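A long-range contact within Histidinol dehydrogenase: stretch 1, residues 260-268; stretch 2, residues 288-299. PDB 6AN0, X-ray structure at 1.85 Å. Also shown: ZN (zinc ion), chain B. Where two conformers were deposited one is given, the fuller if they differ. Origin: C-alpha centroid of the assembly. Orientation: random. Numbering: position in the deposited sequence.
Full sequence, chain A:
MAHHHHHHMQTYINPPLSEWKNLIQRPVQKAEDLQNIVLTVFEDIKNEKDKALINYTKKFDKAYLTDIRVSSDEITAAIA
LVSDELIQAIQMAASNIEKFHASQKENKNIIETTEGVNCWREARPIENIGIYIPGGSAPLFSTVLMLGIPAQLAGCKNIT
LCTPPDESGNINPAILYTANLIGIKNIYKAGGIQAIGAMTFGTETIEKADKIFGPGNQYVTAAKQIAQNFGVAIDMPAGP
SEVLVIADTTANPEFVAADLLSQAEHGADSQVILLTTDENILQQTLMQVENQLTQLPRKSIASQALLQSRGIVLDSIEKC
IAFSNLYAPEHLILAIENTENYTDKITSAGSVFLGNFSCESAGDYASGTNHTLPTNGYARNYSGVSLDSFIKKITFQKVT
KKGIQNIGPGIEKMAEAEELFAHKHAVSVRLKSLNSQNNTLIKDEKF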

# COMPACT_ATOMS: atom_id res chain seq x y z
N LEU A 260 19.92 -11.16 -19.77
CA LEU A 260 20.34 -11.82 -18.54
C LEU A 260 21.54 -11.11 -17.93
O LEU A 260 21.58 -10.87 -16.71
N LEU A 261 22.54 -10.79 -18.75
CA LEU A 261 23.74 -10.17 -18.20
C LEU A 261 23.47 -8.75 -17.72
O LEU A 261 24.13 -8.28 -16.79
N SER A 262 22.51 -8.06 -18.34
CA SER A 262 22.16 -6.72 -17.86
C SER A 262 21.62 -6.78 -16.44
O SER A 262 21.97 -5.93 -15.61
N GLN A 263 20.79 -7.77 -16.13
CA GLN A 263 20.31 -7.92 -14.76
C GLN A 263 21.42 -8.41 -13.82
O GLN A 263 21.52 -7.93 -12.68
N ALA A 264 22.26 -9.34 -14.28
CA ALA A 264 23.27 -9.94 -13.41
C ALA A 264 24.31 -8.93 -12.95
O ALA A 264 24.81 -9.03 -11.82
N GLU A 265 24.65 -7.95 -13.79
CA GLU A 265 25.68 -6.99 -13.42
C GLU A 265 25.23 -6.01 -12.34
O GLU A 265 26.07 -5.23 -11.86
N HIS A 266 23.96 -6.04 -11.94
CA HIS A 266 23.49 -5.11 -10.90
C HIS A 266 24.16 -5.38 -9.56
O HIS A 266 24.50 -4.44 -8.83
N GLY A 267 24.33 -6.65 -9.20
CA GLY A 267 24.82 -7.00 -7.89
C GLY A 267 25.01 -8.49 -7.74
O GLY A 267 24.38 -9.29 -8.45
N ALA A 268 25.91 -8.88 -6.82
CA ALA A 268 26.21 -10.28 -6.60
C ALA A 268 25.00 -11.06 -6.09
O ALA A 268 24.96 -12.28 -6.26
N GLN A 288 26.22 -17.64 -25.71
CA GLN A 288 26.26 -16.18 -25.82
C GLN A 288 26.58 -15.55 -24.47
O GLN A 288 27.32 -14.56 -24.41
N VAL A 289 26.03 -16.09 -23.38
CA VAL A 289 26.32 -15.57 -22.05
C VAL A 289 27.81 -15.67 -21.77
O VAL A 289 28.44 -14.71 -21.31
N GLU A 290 28.40 -16.84 -22.05
CA GLU A 290 29.82 -17.03 -21.77
C GLU A 290 30.67 -16.05 -22.57
O GLU A 290 31.60 -15.43 -22.03
N ASN A 291 30.37 -15.90 -23.87
CA ASN A 291 31.15 -15.01 -24.72
C ASN A 291 30.98 -13.55 -24.31
O ASN A 291 31.97 -12.81 -24.23
N GLN A 292 29.74 -13.13 -24.06
CA GLN A 292 29.51 -11.74 -23.69
C GLN A 292 30.06 -11.42 -22.30
O GLN A 292 30.50 -10.29 -22.06
N LEU A 293 30.03 -12.39 -21.38
CA LEU A 293 30.52 -12.15 -20.03
C LEU A 293 31.97 -11.67 -20.03
O LEU A 293 32.35 -10.81 -19.23
N THR A 294 32.80 -12.21 -20.94
CA THR A 294 34.21 -11.85 -20.98
C THR A 294 34.43 -10.36 -21.21
O THR A 294 35.50 -9.84 -20.88
N GLN A 295 33.45 -9.66 -21.77
CA GLN A 295 33.61 -8.26 -22.13
C GLN A 295 33.07 -7.30 -21.08
O GLN A 295 33.16 -6.08 -21.27
N LEU A 296 32.51 -7.80 -19.97
CA LEU A 296 31.86 -6.93 -19.00
C LEU A 296 32.89 -6.38 -18.02
O LEU A 296 33.57 -7.17 -17.36
N PRO A 297 33.01 -5.06 -17.86
CA PRO A 297 33.84 -4.54 -16.76
C PRO A 297 33.40 -5.07 -15.41
O PRO A 297 34.24 -5.29 -14.53
N ARG A 298 32.09 -5.31 -15.23
CA ARG A 298 31.55 -5.87 -13.99
C ARG A 298 31.41 -7.38 -14.05
O ARG A 298 30.49 -7.93 -13.43
N LYS A 299 32.30 -8.07 -14.77
CA LYS A 299 32.12 -9.51 -14.97
C LYS A 299 32.18 -10.27 -13.66
O LYS A 299 31.52 -11.30 -13.51

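What fills the space between the two helices? Mostly Leu261, which points toward stretch 2 and has 121 Å² covered by it. With chi1 m and chi2 t, its branches reach the backbone as well as the side chains of the second helix: CD1 lies 3.5 Å from Gln292 CB and 3.7 Å from Val289 O, while CD2 lies 4.2 Å from Val289 CG1 and 4.1 Å from Leu293 CD1. The helix axes come no closer than 11.1 Å and cross at -53°, and Leu261 occupies space between them.

Which apolar neighbours extend this packing? Leu296, beyond the second helix, also points toward stretch 1 in an m, t rotamer and brings CD1 to 4.2 Å from Leu261 CB. Val289, chi1 t, points sideways, yet its CG2 still meets Leu260 CD1 at 4.2 Å.

How does Arg298 engage the turn that follows in stretch 1? Its CB points toward Glu265, and the m, t, p course of chi1 to chi3 carries the guanidinium to the backbone there. Arg298 NE and NH2 both donate to Glu265 O, each at 2.7 Å, so one carbonyl near the guanidinium plane receives two hydrogen bonds.

Does the Glu265 carboxylate pair with this arginine? Not as a salt bridge: Glu265 OE1 stays 4.4 Å from Arg298 NE. The side chain, chi1 p and chi2 t, meets water 1, which donates to Glu265 OE1 at 3.0 Å and accepts from Arg298 N at 2.9 Å; both carboxylate oxygens also bond elsewhere in the structure. The arginine side chain and backbone thus both connect to Glu265.

What does His266 do? His266 points its CB away from stretch 2, and its NE2 binds ZN at 2.1 Å. Waters 2 and 3 and two atoms from elsewhere in the structure are the ion's other ligands.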

# COMPACT_ATOMS: atom_id res chain seq x y z
CB LEU A 260 20.69 -13.28 -18.81
CG LEU A 260 19.57 -14.20 -19.30
CD1 LEU A 260 20.15 -15.56 -19.62
CD2 LEU A 260 18.47 -14.29 -18.23
CB LEU A 261 24.87 -10.21 -19.23
CG LEU A 261 25.44 -11.61 -19.43
CD1 LEU A 261 26.38 -11.66 -20.61
CD2 LEU A 261 26.17 -12.07 -18.17
CB SER A 262 21.17 -6.04 -18.81
OG SER A 262 19.88 -6.63 -18.76
CB GLN A 263 19.12 -8.88 -14.73
CG GLN A 263 18.55 -9.09 -13.33
CD GLN A 263 18.05 -7.80 -12.73
OE1 GLN A 263 18.63 -7.28 -11.78
NE2 GLN A 263 16.99 -7.26 -13.30
CB ALA A 264 23.99 -11.10 -14.11
CB GLU A 265 26.15 -6.22 -14.66
CG GLU A 265 25.26 -5.02 -14.98
CD GLU A 265 25.77 -4.18 -16.14
OE1 GLU A 265 26.95 -4.33 -16.52
OE2 GLU A 265 24.98 -3.37 -16.68
CB HIS A 266 21.98 -5.20 -10.74
CG HIS A 266 21.23 -4.14 -11.48
ND1 HIS A 266 21.40 -2.80 -11.23
CD2 HIS A 266 20.32 -4.22 -12.48
CE1 HIS A 266 20.62 -2.10 -12.03
NE2 HIS A 266 19.95 -2.94 -12.80
CB ALA A 268 27.37 -10.41 -5.61
CB GLN A 288 24.93 -15.66 -26.36
CG GLN A 288 24.76 -15.81 -27.87
CD GLN A 288 25.57 -14.80 -28.67
OE1 GLN A 288 26.09 -13.83 -28.12
NE2 GLN A 288 25.66 -15.03 -29.97
CB VAL A 289 25.51 -16.31 -20.98
CG1 VAL A 289 26.07 -16.00 -19.58
CG2 VAL A 289 24.04 -15.95 -21.07
CB GLU A 290 30.24 -18.47 -22.07
CG GLU A 290 29.66 -19.51 -21.11
CD GLU A 290 29.82 -19.11 -19.65
OE1 GLU A 290 28.79 -18.99 -18.95
OE2 GLU A 290 30.97 -18.92 -19.20
CB ASN A 291 30.78 -15.21 -26.18
CG ASN A 291 31.30 -16.51 -26.74
OD1 ASN A 291 32.18 -17.14 -26.15
ND2 ASN A 291 30.78 -16.92 -27.89
CB GLN A 292 28.01 -11.41 -23.73
CG GLN A 292 27.43 -11.42 -25.13
CD GLN A 292 25.97 -11.04 -25.14
OE1 GLN A 292 25.53 -10.20 -24.35
NE2 GLN A 292 25.19 -11.64 -26.04
CB LEU A 293 30.38 -13.42 -19.19
CG LEU A 293 30.86 -13.34 -17.74
CD1 LEU A 293 30.10 -12.26 -16.99
CD2 LEU A 293 30.68 -14.68 -17.06
CB THR A 294 34.94 -12.64 -22.07
OG1 THR A 294 34.36 -12.35 -23.35
CG2 THR A 294 34.85 -14.14 -21.81
CB GLN A 295 32.93 -7.99 -23.48
CG GLN A 295 33.39 -8.94 -24.58
CD GLN A 295 34.89 -8.85 -24.85
OE1 GLN A 295 35.40 -7.78 -25.17
NE2 GLN A 295 35.58 -9.97 -24.72
CB LEU A 296 30.79 -7.68 -18.23
CG LEU A 296 29.53 -8.19 -18.93
CD1 LEU A 296 28.48 -8.53 -17.89
CD2 LEU A 296 29.02 -7.17 -19.92
CB PRO A 297 33.65 -3.02 -16.88
CG PRO A 297 33.29 -2.79 -18.29
CD PRO A 297 32.45 -3.97 -18.68
CB ARG A 298 30.20 -5.22 -13.68
CG ARG A 298 30.29 -3.71 -13.48
CD ARG A 298 28.92 -3.06 -13.48
NE ARG A 298 28.08 -3.50 -12.38
CZ ARG A 298 28.05 -2.91 -11.19
NH1 ARG A 298 28.83 -1.87 -10.94
NH2 ARG A 298 27.24 -3.38 -10.23
CB LYS A 299 33.16 -10.04 -15.96
CG LYS A 299 34.59 -9.97 -15.45
CD LYS A 299 35.58 -10.56 -16.46
CE LYS A 299 35.72 -9.66 -17.68
NZ LYS A 299 36.73 -10.22 -18.62
ZN ZN B . 18.70 -2.45 -14.39
O HOH W 1 29.92 -4.15 -16.70
O HOH W 2 18.41 -4.44 -14.76
O HOH W 3 16.84 -2.77 -13.21